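Local structure of putative Type I topoisomerase (Deinococcus radiodurans, 3M4A) at residues T128-V138 / A235-L246; L75-F83 / L226-T234. The protein probably relaxes DNA supercoils as a type IB topoisomerase, breaking one strand without ATP, letting DNA pass and rejoining the break. All blocks are in the same frame, centred on the assembly; numbering follows the deposited sequence.

Contact 1 (T128-V138 / A235-L246). With ACY (acetic acid), chain D; nucleotides of chain B.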
loop_
_atom_site.group_PDB
_atom_site.type_symbol
_atom_site.label_atom_id
_atom_site.label_comp_id
_atom_site.label_asym_id
_atom_site.label_seq_id
_atom_site.Cartn_x
_atom_site.Cartn_y
_atom_site.Cartn_z
ATOM N N THR A 128 1.146 3.197 7.499
ATOM C CA THR A 128 0.652 3.103 6.128
ATOM C C THR A 128 1.815 3.276 5.158
ATOM O O THR A 128 1.906 2.567 4.159
ATOM C CB THR A 128 -0.449 4.120 5.840
ATOM O OG1 THR A 128 -1.547 3.889 6.731
ATOM C CG2 THR A 128 -0.962 3.957 4.409
ATOM N N ARG A 129 2.719 4.199 5.458
ATOM C CA ARG A 129 3.926 4.322 4.625
ATOM C C ARG A 129 4.720 3.023 4.645
ATOM O O ARG A 129 5.208 2.576 3.617
ATOM C CB ARG A 129 4.800 5.515 5.031
ATOM C CG ARG A 129 6.025 5.684 4.134
ATOM C CD ARG A 129 6.704 6.998 4.391
ATOM N NE ARG A 129 5.876 8.091 3.888
ATOM C CZ ARG A 129 6.188 9.379 3.991
ATOM N NH1 ARG A 129 7.339 9.768 4.512
ATOM N NH2 ARG A 129 5.355 10.277 3.504
ATOM N N LEU A 130 4.860 2.406 5.804
ATOM C CA LEU A 130 5.573 1.110 5.875
ATOM C C LEU A 130 4.895 -0.019 5.064
ATOM O O LEU A 130 5.577 -0.809 4.430
ATOM C CB LEU A 130 5.770 0.689 7.323
ATOM C CG LEU A 130 6.796 1.549 8.073
ATOM C CD1 LEU A 130 6.698 1.344 9.581
ATOM C CD2 LEU A 130 8.206 1.210 7.552
ATOM N N LEU A 131 3.565 -0.069 5.078
ATOM C CA LEU A 131 2.821 -1.020 4.222
ATOM C C LEU A 131 3.135 -0.781 2.751
ATOM O O LEU A 131 3.347 -1.720 1.981
ATOM C CB LEU A 131 1.315 -0.886 4.434
ATOM C CG LEU A 131 0.686 -1.252 5.767
ATOM C CD1 LEU A 131 -0.798 -0.839 5.841
ATOM C CD2 LEU A 131 0.877 -2.742 6.076
ATOM N N HIS A 132 3.172 0.497 2.365
ATOM C CA HIS A 132 3.383 0.885 0.995
ATOM C C HIS A 132 4.800 0.570 0.522
ATOM O O HIS A 132 4.972 -0.072 -0.521
ATOM C CB HIS A 132 3.093 2.377 0.864
ATOM C CG HIS A 132 3.254 2.927 -0.528
ATOM N ND1 HIS A 132 3.497 4.264 -0.745
ATOM C CD2 HIS A 132 3.199 2.347 -1.749
ATOM C CE1 HIS A 132 3.577 4.489 -2.044
ATOM N NE2 HIS A 132 3.400 3.341 -2.680
ATOM N N VAL A 133 5.807 1.051 1.256
ATOM C CA VAL A 133 7.183 0.983 0.777
ATOM C C VAL A 133 7.897 -0.311 1.164
ATOM O O VAL A 133 8.938 -0.638 0.571
ATOM C CB VAL A 133 8.032 2.233 1.209
ATOM C CG1 VAL A 133 7.287 3.540 0.867
ATOM C CG2 VAL A 133 8.395 2.193 2.675
ATOM N N ALA A 134 7.377 -1.036 2.160
ATOM C CA ALA A 134 8.022 -2.266 2.624
ATOM C C ALA A 134 7.145 -3.522 2.617
ATOM O O ALA A 134 7.637 -4.595 2.951
ATOM C CB ALA A 134 8.625 -2.046 4.009
ATOM N N ARG A 135 5.877 -3.384 2.238
ATOM C CA ARG A 135 5.040 -4.540 1.856
ATOM C C ARG A 135 4.784 -5.467 3.051
ATOM O O ARG A 135 4.659 -6.696 2.913
ATOM C CB ARG A 135 5.660 -5.267 0.666
ATOM C CG ARG A 135 5.779 -4.388 -0.573
ATOM C CD ARG A 135 6.736 -4.939 -1.628
ATOM N NE ARG A 135 8.116 -5.037 -1.158
ATOM C CZ ARG A 135 9.024 -4.073 -1.277
ATOM N NH1 ARG A 135 8.723 -2.918 -1.838
ATOM N NH2 ARG A 135 10.250 -4.272 -0.823
ATOM N N PHE A 136 4.654 -4.860 4.227
ATOM C CA PHE A 136 4.244 -5.598 5.425
ATOM C C PHE A 136 2.808 -6.124 5.325
ATOM O O PHE A 136 1.953 -5.527 4.654
ATOM C CB PHE A 136 4.249 -4.684 6.639
ATOM C CG PHE A 136 5.606 -4.412 7.260
ATOM C CD1 PHE A 136 6.090 -5.190 8.316
ATOM C CD2 PHE A 136 6.354 -3.314 6.857
ATOM C CE1 PHE A 136 7.296 -4.893 8.913
ATOM C CE2 PHE A 136 7.560 -3.005 7.443
ATOM C CZ PHE A 136 8.050 -3.794 8.466
ATOM N N ARG A 137 2.559 -7.218 6.037
ATOM C CA ARG A 137 1.205 -7.591 6.444
ATOM C C ARG A 137 0.829 -6.778 7.678
ATOM O O ARG A 137 1.691 -6.402 8.473
ATOM C CB ARG A 137 1.155 -9.078 6.795
ATOM C CG ARG A 137 1.516 -10.026 5.680
ATOM C CD ARG A 137 1.508 -11.429 6.243
ATOM N NE ARG A 137 1.816 -12.483 5.295
ATOM C CZ ARG A 137 3.036 -12.916 4.998
ATOM N NH1 ARG A 137 4.116 -12.368 5.529
ATOM N NH2 ARG A 137 3.171 -13.913 4.143
ATOM N N VAL A 138 -0.457 -6.508 7.873
ATOM C CA VAL A 138 -0.889 -5.730 9.027
ATOM C C VAL A 138 -0.816 -6.541 10.341
ATOM O O VAL A 138 -0.403 -6.027 11.377
ATOM C CB VAL A 138 -2.328 -5.156 8.819
ATOM C CG1 VAL A 138 -2.853 -4.558 10.107
ATOM C CG2 VAL A 138 -2.343 -4.113 7.681
ATOM N N ALA A 235 -5.333 -3.171 2.796
ATOM C CA ALA A 235 -3.903 -3.380 3.048
ATOM C C ALA A 235 -3.279 -4.403 2.092
ATOM O O ALA A 235 -2.111 -4.268 1.720
ATOM C CB ALA A 235 -3.652 -3.764 4.513
ATOM N N LYS A 236 -4.034 -5.426 1.669
ATOM C CA LYS A 236 -3.481 -6.449 0.781
ATOM C C LYS A 236 -3.041 -5.870 -0.557
ATOM O O LYS A 236 -2.098 -6.370 -1.187
ATOM C CB LYS A 236 -4.482 -7.582 0.512
ATOM C CG LYS A 236 -3.876 -8.710 -0.301
ATOM C CD LYS A 236 -4.790 -9.937 -0.390
ATOM C CE LYS A 236 -3.999 -11.170 -0.802
ATOM N NZ LYS A 236 -3.172 -10.966 -2.030
ATOM N N ASP A 237 -3.734 -4.828 -1.007
ATOM C CA ASP A 237 -3.369 -4.184 -2.263
ATOM C C ASP A 237 -1.949 -3.601 -2.226
ATOM O O ASP A 237 -1.299 -3.500 -3.264
ATOM C CB ASP A 237 -4.392 -3.117 -2.658
ATOM C CG ASP A 237 -5.727 -3.723 -3.062
ATOM O OD1 ASP A 237 -5.750 -4.437 -4.086
ATOM O OD2 ASP A 237 -6.734 -3.491 -2.353
ATOM N N PHE A 238 -1.441 -3.236 -1.054
ATOM C CA PHE A 238 -0.039 -2.775 -0.980
ATOM C C PHE A 238 0.939 -3.905 -1.292
ATOM O O PHE A 238 2.018 -3.662 -1.848
ATOM C CB PHE A 238 0.304 -2.220 0.398
ATOM C CG PHE A 238 -0.334 -0.891 0.717
ATOM C CD1 PHE A 238 -0.023 0.243 -0.028
ATOM C CD2 PHE A 238 -1.203 -0.773 1.788
ATOM C CE1 PHE A 238 -0.589 1.466 0.271
ATOM C CE2 PHE A 238 -1.783 0.456 2.102
ATOM C CZ PHE A 238 -1.471 1.581 1.340
ATOM N N ARG A 239 0.564 -5.139 -0.958
ATOM C CA ARG A 239 1.438 -6.283 -1.200
ATOM C C ARG A 239 1.386 -6.769 -2.644
ATOM O O ARG A 239 2.414 -7.112 -3.210
ATOM C CB ARG A 239 1.154 -7.413 -0.207
ATOM C CG ARG A 239 1.782 -7.113 1.144
ATOM C CD ARG A 239 1.249 -8.000 2.249
ATOM N NE ARG A 239 1.486 -9.428 1.990
ATOM C CZ ARG A 239 2.644 -10.056 2.193
ATOM N NH1 ARG A 239 3.713 -9.404 2.635
ATOM N NH2 ARG A 239 2.724 -11.360 1.955
ATOM N N THR A 240 0.207 -6.739 -3.261
ATOM C CA THR A 240 0.091 -7.082 -4.675
ATOM C C THR A 240 0.719 -5.979 -5.564
ATOM O O THR A 240 1.498 -6.271 -6.459
ATOM C CB THR A 240 -1.373 -7.340 -5.083
ATOM O OG1 THR A 240 -2.173 -6.186 -4.807
ATOM C CG2 THR A 240 -1.941 -8.551 -4.331
ATOM N N TRP A 241 0.414 -4.714 -5.288
ATOM C CA TRP A 241 1.093 -3.610 -5.982
ATOM C C TRP A 241 2.597 -3.644 -5.734
ATOM O O TRP A 241 3.392 -3.617 -6.674
ATOM C CB TRP A 241 0.528 -2.258 -5.535
ATOM C CG TRP A 241 1.274 -1.077 -6.073
ATOM C CD1 TRP A 241 2.171 -0.282 -5.391
ATOM C CD2 TRP A 241 1.196 -0.541 -7.397
ATOM N NE1 TRP A 241 2.631 0.716 -6.206
ATOM C CE2 TRP A 241 2.067 0.580 -7.449
ATOM C CE3 TRP A 241 0.486 -0.896 -8.551
ATOM C CZ2 TRP A 241 2.245 1.340 -8.604
ATOM C CZ3 TRP A 241 0.653 -0.122 -9.700
ATOM C CH2 TRP A 241 1.532 0.972 -9.725
ATOM N N GLY A 242 3.004 -3.711 -4.467
ATOM C CA GLY A 242 4.433 -3.724 -4.138
ATOM C C GLY A 242 5.197 -4.926 -4.641
ATOM O O GLY A 242 6.327 -4.781 -5.115
ATOM N N GLY A 243 4.595 -6.115 -4.573
ATOM C CA GLY A 243 5.195 -7.300 -5.188
ATOM C C GLY A 243 5.417 -7.178 -6.690
ATOM O O GLY A 243 6.472 -7.531 -7.196
ATOM N N THR A 244 4.414 -6.642 -7.383
ATOM C CA THR A 244 4.468 -6.404 -8.819
ATOM C C THR A 244 5.549 -5.350 -9.149
ATOM O O THR A 244 6.344 -5.542 -10.075
ATOM C CB THR A 244 3.101 -5.985 -9.357
ATOM O OG1 THR A 244 2.161 -7.048 -9.141
ATOM C CG2 THR A 244 3.152 -5.638 -10.856
ATOM N N LEU A 245 5.594 -4.278 -8.346
ATOM C CA LEU A 245 6.588 -3.213 -8.513
ATOM C C LEU A 245 8.006 -3.765 -8.333
ATOM O O LEU A 245 8.879 -3.534 -9.168
ATOM C CB LEU A 245 6.316 -2.074 -7.538
ATOM C CG LEU A 245 7.323 -0.929 -7.572
ATOM C CD1 LEU A 245 7.272 -0.191 -8.907
ATOM C CD2 LEU A 245 7.125 0.029 -6.399
ATOM N N LEU A 246 8.223 -4.500 -7.237
ATOM C CA LEU A 246 9.544 -5.085 -6.958
ATOM C C LEU A 246 9.982 -6.025 -8.086
ATOM O O LEU A 246 11.120 -5.969 -8.534
ATOM C CB LEU A 246 9.566 -5.796 -5.591
ATOM C CG LEU A 246 10.937 -6.185 -5.049
ATOM C CD1 LEU A 246 11.747 -4.962 -4.712
ATOM C CD2 LEU A 246 10.789 -7.063 -3.820
HETATM C C ACY D . 3.090 6.610 1.951
HETATM O O ACY D . 3.376 7.579 2.695
HETATM O OXT ACY D . 3.939 6.045 1.227
HETATM C CH3 ACY D . 1.674 6.122 1.923
ATOM P P DC B 10 6.758 13.685 4.056
ATOM O OP1 DC B 10 5.565 13.230 3.349
ATOM O OP2 DC B 10 7.738 12.659 4.484
ATOM O "O5'" DC B 10 7.529 14.678 3.080
ATOM C "C5'" DC B 10 6.800 15.752 2.461
ATOM C "C4'" DC B 10 7.765 16.688 1.776
ATOM O "O4'" DC B 10 8.585 17.371 2.773
ATOM C "C3'" DC B 10 8.749 16.019 0.814
ATOM O "O3'" DC B 10 8.957 16.835 -0.317
ATOM C "C2'" DC B 10 10.030 15.940 1.615
ATOM C "C1'" DC B 10 9.937 17.277 2.326
ATOM N N1 DC B 10 10.817 17.446 3.494
ATOM C C2 DC B 10 11.196 18.752 3.833
ATOM O O2 DC B 10 10.787 19.708 3.145
ATOM N N3 DC B 10 12.011 18.935 4.888
ATOM C C4 DC B 10 12.452 17.899 5.599
ATOM N N4 DC B 10 13.245 18.150 6.638
ATOM C C5 DC B 10 12.070 16.562 5.276
ATOM C C6 DC B 10 11.267 16.387 4.220
HETATM O O HOH W 1 2.787 -1.021 -2.066
HETATM O O HOH W 2 -0.707 -5.673 3.673
#
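Phe238 fills the centre of a helix-helix packing in the catalytic core of this type IB topoisomerase. Helices 128-134 and 235-246 run roughly parallel here, at 30°, with their axes 8.5 Å apart. The Leu131 and Phe238 side chains cross at about a right angle, with Leu131 CB 3.7 Å from Phe238 CD2. Thr128 CG2 meets CZ at the far end of the ring, while CD1 rests on the backbone of His132. Next to this core, Val138 CG2 presses tightly on Ala235 CB, at 3.4 Å. Arg135 lays its chain over Gly242, with Arg135 CD 3.4 Å from Gly242 C; a side chain at Gly242 would collide with Arg135 CG. The guanidinium of Arg135 goes on to Asp277. A water donates to both His132 O and Phe238 O and so links the two helix backbones. Arg239 binds the turn that follows helix 128-134. Its chain bends at chi3 (60°), and Arg239 NH1 donates to Arg135 O at 2.9 Å, in the guanidinium plane. Arg137 CG sits over the centre of one face of that guanidinium, and the two guanidinium planes are inclined by 32°. Lys174 and Asn280 also touch Arg137. This cluster of Arg137, Arg239 and Lys174 is consistent with the phosphate-handling pocket of type IB enzymes. With an alanine in place of Arg239, Arg135 O would probably lose its side-chain donor and Arg137 the flat group it packs on. At the outer edge an acetate, probably carried over from crystallisation, links two residues of the first helix: His132 ND1 donates to its OXT at 2.7 Å and Arg129 NE to its O. Arg129 also grips the DNA backbone, with NH1 2.9 Å from OP2 of DC10 of chain B and NH2 bonded to OP1.

Contact 2 (L75-F83 / L226-T234)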
loop_
_atom_site.group_PDB
_atom_site.type_symbol
_atom_site.label_atom_id
_atom_site.label_comp_id
_atom_site.label_asym_id
_atom_site.label_seq_id
_atom_site.Cartn_x
_atom_site.Cartn_y
_atom_site.Cartn_z
ATOM N N LEU A 75 -17.358 8.557 9.269
ATOM C CA LEU A 75 -17.542 8.444 7.814
ATOM C C LEU A 75 -18.069 7.068 7.395
ATOM O O LEU A 75 -17.616 6.034 7.890
ATOM C CB LEU A 75 -16.237 8.747 7.061
ATOM C CG LEU A 75 -15.887 10.228 6.867
ATOM C CD1 LEU A 75 -14.414 10.391 6.508
ATOM C CD2 LEU A 75 -16.774 10.863 5.806
ATOM N N GLN A 76 -19.026 7.075 6.470
ATOM C CA GLN A 76 -19.617 5.858 5.920
ATOM C C GLN A 76 -19.477 5.923 4.403
ATOM O O GLN A 76 -19.524 7.009 3.825
ATOM C CB GLN A 76 -21.096 5.755 6.314
ATOM C CG GLN A 76 -21.348 5.759 7.825
ATOM C CD GLN A 76 -20.755 4.551 8.539
ATOM O OE1 GLN A 76 -20.580 3.480 7.951
ATOM N NE2 GLN A 76 -20.444 4.721 9.822
ATOM N N TYR A 77 -19.304 4.768 3.765
ATOM C CA TYR A 77 -19.012 4.725 2.329
ATOM C C TYR A 77 -19.850 3.697 1.578
ATOM O O TYR A 77 -20.231 2.661 2.130
ATOM C CB TYR A 77 -17.532 4.394 2.100
ATOM C CG TYR A 77 -16.575 5.267 2.874
ATOM C CD1 TYR A 77 -16.163 6.495 2.371
ATOM C CD2 TYR A 77 -16.089 4.865 4.121
ATOM C CE1 TYR A 77 -15.285 7.309 3.084
ATOM C CE2 TYR A 77 -15.207 5.667 4.842
ATOM C CZ TYR A 77 -14.810 6.888 4.318
ATOM O OH TYR A 77 -13.943 7.689 5.028
ATOM N N ARG A 78 -20.104 3.985 0.304
ATOM C CA ARG A 78 -20.631 2.991 -0.632
ATOM C C ARG A 78 -19.717 2.896 -1.852
ATOM O O ARG A 78 -19.292 3.904 -2.404
ATOM C CB ARG A 78 -22.068 3.336 -1.046
ATOM C CG ARG A 78 -23.093 3.224 0.087
ATOM C CD ARG A 78 -23.157 1.801 0.647
ATOM N NE ARG A 78 -24.243 1.603 1.607
ATOM C CZ ARG A 78 -24.234 2.008 2.879
ATOM N NH1 ARG A 78 -23.195 2.667 3.391
ATOM N NH2 ARG A 78 -25.283 1.756 3.650
ATOM N N TYR A 79 -19.436 1.668 -2.268
ATOM C CA TYR A 79 -18.396 1.403 -3.256
ATOM C C TYR A 79 -18.946 0.844 -4.568
ATOM O O TYR A 79 -20.075 0.362 -4.636
ATOM C CB TYR A 79 -17.406 0.396 -2.683
ATOM C CG TYR A 79 -16.695 0.843 -1.423
ATOM C CD1 TYR A 79 -15.990 2.043 -1.383
ATOM C CD2 TYR A 79 -16.688 0.038 -0.287
ATOM C CE1 TYR A 79 -15.317 2.443 -0.234
ATOM C CE2 TYR A 79 -16.019 0.426 0.865
ATOM C CZ TYR A 79 -15.335 1.629 0.884
ATOM O OH TYR A 79 -14.673 2.004 2.033
ATOM N N HIS A 80 -18.119 0.909 -5.606
ATOM C CA HIS A 80 -18.405 0.259 -6.877
ATOM C C HIS A 80 -18.266 -1.250 -6.662
ATOM O O HIS A 80 -17.278 -1.692 -6.075
ATOM C CB HIS A 80 -17.403 0.741 -7.926
ATOM C CG HIS A 80 -17.762 0.376 -9.332
ATOM N ND1 HIS A 80 -17.863 -0.927 -9.764
ATOM C CD2 HIS A 80 -18.018 1.152 -10.410
ATOM C CE1 HIS A 80 -18.179 -0.940 -11.047
ATOM N NE2 HIS A 80 -18.275 0.309 -11.464
ATOM N N PRO A 81 -19.251 -2.048 -7.131
ATOM C CA PRO A 81 -19.243 -3.493 -6.850
ATOM C C PRO A 81 -18.058 -4.274 -7.435
ATOM O O PRO A 81 -17.663 -5.300 -6.873
ATOM C CB PRO A 81 -20.567 -3.980 -7.460
ATOM C CG PRO A 81 -20.927 -2.945 -8.474
ATOM C CD PRO A 81 -20.427 -1.652 -7.930
ATOM N N ASP A 82 -17.498 -3.795 -8.541
ATOM C CA ASP A 82 -16.328 -4.434 -9.158
ATOM C C ASP A 82 -15.080 -4.398 -8.266
ATOM O O ASP A 82 -14.134 -5.159 -8.496
ATOM C CB ASP A 82 -16.013 -3.793 -10.516
ATOM C CG ASP A 82 -16.958 -4.251 -11.619
ATOM O OD1 ASP A 82 -17.747 -5.195 -11.384
ATOM O OD2 ASP A 82 -16.901 -3.667 -12.726
ATOM N N PHE A 83 -15.082 -3.522 -7.262
ATOM C CA PHE A 83 -13.949 -3.390 -6.345
ATOM C C PHE A 83 -14.187 -4.049 -4.981
ATOM O O PHE A 83 -13.283 -4.079 -4.140
ATOM C CB PHE A 83 -13.578 -1.911 -6.198
ATOM C CG PHE A 83 -12.993 -1.326 -7.446
ATOM C CD1 PHE A 83 -13.816 -0.853 -8.458
ATOM C CD2 PHE A 83 -11.616 -1.296 -7.634
ATOM C CE1 PHE A 83 -13.282 -0.336 -9.628
ATOM C CE2 PHE A 83 -11.072 -0.782 -8.796
ATOM C CZ PHE A 83 -11.902 -0.303 -9.798
ATOM N N LEU A 226 -7.086 3.026 7.029
ATOM C CA LEU A 226 -6.939 2.602 5.631
ATOM C C LEU A 226 -8.270 2.685 4.871
ATOM O O LEU A 226 -8.314 3.167 3.743
ATOM C CB LEU A 226 -6.362 1.189 5.531
ATOM C CG LEU A 226 -4.918 1.009 6.003
ATOM C CD1 LEU A 226 -4.475 -0.437 5.913
ATOM C CD2 LEU A 226 -3.993 1.926 5.194
ATOM N N ARG A 227 -9.368 2.262 5.495
ATOM C CA ARG A 227 -10.671 2.426 4.848
ATOM C C ARG A 227 -10.911 3.878 4.442
ATOM O O ARG A 227 -11.364 4.144 3.329
ATOM C CB ARG A 227 -11.808 1.925 5.743
ATOM C CG ARG A 227 -11.897 0.413 5.823
ATOM C CD ARG A 227 -13.281 -0.072 6.268
ATOM N NE ARG A 227 -13.692 0.490 7.553
ATOM C CZ ARG A 227 -13.231 0.104 8.747
ATOM N NH1 ARG A 227 -12.321 -0.856 8.852
ATOM N NH2 ARG A 227 -13.686 0.689 9.851
ATOM N N GLU A 228 -10.570 4.811 5.329
ATOM C CA GLU A 228 -10.688 6.230 5.027
ATOM C C GLU A 228 -9.810 6.656 3.859
ATOM O O GLU A 228 -10.299 7.322 2.950
ATOM C CB GLU A 228 -10.352 7.105 6.236
ATOM C CG GLU A 228 -10.417 8.594 5.897
ATOM C CD GLU A 228 -9.914 9.498 6.993
ATOM O OE1 GLU A 228 -9.878 9.057 8.150
ATOM O OE2 GLU A 228 -9.542 10.658 6.689
ATOM N N VAL A 229 -8.530 6.279 3.881
ATOM C CA VAL A 229 -7.568 6.861 2.938
ATOM C C VAL A 229 -7.428 6.102 1.619
ATOM O O VAL A 229 -6.979 6.692 0.641
ATOM C CB VAL A 229 -6.171 7.096 3.568
ATOM C CG1 VAL A 229 -6.279 8.072 4.759
ATOM C CG2 VAL A 229 -5.524 5.788 3.993
ATOM N N ILE A 230 -7.794 4.818 1.589
ATOM C CA ILE A 230 -7.753 4.036 0.342
ATOM C C ILE A 230 -8.978 3.160 0.013
ATOM O O ILE A 230 -9.033 2.584 -1.071
ATOM C CB ILE A 230 -6.482 3.125 0.249
ATOM C CG1 ILE A 230 -6.405 2.137 1.417
ATOM C CG2 ILE A 230 -5.243 3.980 0.157
ATOM C CD1 ILE A 230 -5.463 0.949 1.192
ATOM N N GLY A 231 -9.943 3.036 0.921
ATOM C CA GLY A 231 -11.122 2.187 0.644
ATOM C C GLY A 231 -11.763 2.544 -0.692
ATOM O O GLY A 231 -11.850 3.711 -1.025
ATOM N N PRO A 232 -12.217 1.545 -1.473
ATOM C CA PRO A 232 -12.370 0.127 -1.191
ATOM C C PRO A 232 -11.104 -0.733 -1.277
ATOM O O PRO A 232 -11.168 -1.935 -1.027
ATOM C CB PRO A 232 -13.367 -0.317 -2.268
ATOM C CG PRO A 232 -13.062 0.539 -3.406
ATOM C CD PRO A 232 -12.650 1.867 -2.848
ATOM N N PHE A 233 -9.968 -0.140 -1.621
ATOM C CA PHE A 233 -8.726 -0.897 -1.594
ATOM C C PHE A 233 -8.394 -1.213 -0.144
ATOM O O PHE A 233 -8.878 -0.541 0.765
ATOM C CB PHE A 233 -7.603 -0.133 -2.284
ATOM C CG PHE A 233 -7.902 0.206 -3.722
ATOM C CD1 PHE A 233 -7.843 -0.779 -4.704
ATOM C CD2 PHE A 233 -8.265 1.495 -4.096
ATOM C CE1 PHE A 233 -8.117 -0.482 -6.037
ATOM C CE2 PHE A 233 -8.554 1.802 -5.429
ATOM C CZ PHE A 233 -8.477 0.815 -6.405
ATOM N N THR A 234 -7.611 -2.267 0.070
ATOM C CA THR A 234 -7.266 -2.717 1.415
ATOM C C THR A 234 -5.759 -2.872 1.575
ATOM O O THR A 234 -4.994 -2.776 0.604
ATOM C CB THR A 234 -7.907 -4.087 1.744
ATOM O OG1 THR A 234 -7.242 -5.131 1.022
ATOM C CG2 THR A 234 -9.407 -4.097 1.404
HETATM O O HOH W 3 -12.423 8.973 3.160
HETATM O O HOH W 4 -13.596 4.415 2.026
#
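Arg227 O and Tyr79 OH share a water, 2.6 Å from each, that donates to Arg227 O. The water also sits over the centre of the Tyr77 ring. This is strand-on-helix packing: edge strand 75-79 of a three-stranded antiparallel sheet lies across the end of helix 219-230. A second water makes a like bridge between Tyr77 OH and Glu228 O, 2.7 Å from each. Glu228 O has a further donor in Arg4. Tyr77 OH also touches Glu228 CG, while the Glu228 carboxylate turns to a salt bridge with Arg121. Beyond the helix the chain passes through a cis peptide at Pro232. Tyr79 CG, anti to its carbonyl carbon (chi1 -61°), sets the ring against Pro232. Pro232 CB stands over the face of the Tyr79 ring in a CH-pi contact, 3.7 Å from the centroid. Tyr79 CE1 reaches the peptide at Pro232 N, and a side chain at Gly231 would run into Tyr79 OH. Farther along, Phe83 CB meets Pro232 CG. The Phe83 and Phe233 side chains lie side by side and point the same way. Phe233 also meets Phe98 edge-to-face, and its CZ is 3.9 Å from Phe83 CE2.

How the contacts relate
From the N terminus the chain first passes 75-83, at the edge of the first three-stranded sheet, and then 128-138, at the end of helix 120-134. Contact 2 closes when 226-234 comes back to the strand after 142 residues. The next segment, 235-246, at once closes contact 1, across 96 residues. The two closures therefore cross. Helices 219-230 and 235-254 follow one another, so the turn that ends contact 2 leads directly into the helix of contact 1. Their centres are about 17 Å apart. Leu226 joins them by packing on Thr128, Leu131 and Ala235, and Ile230 reaches Phe238. Together they tie the N-terminal sheet to the helical core beside the DNA.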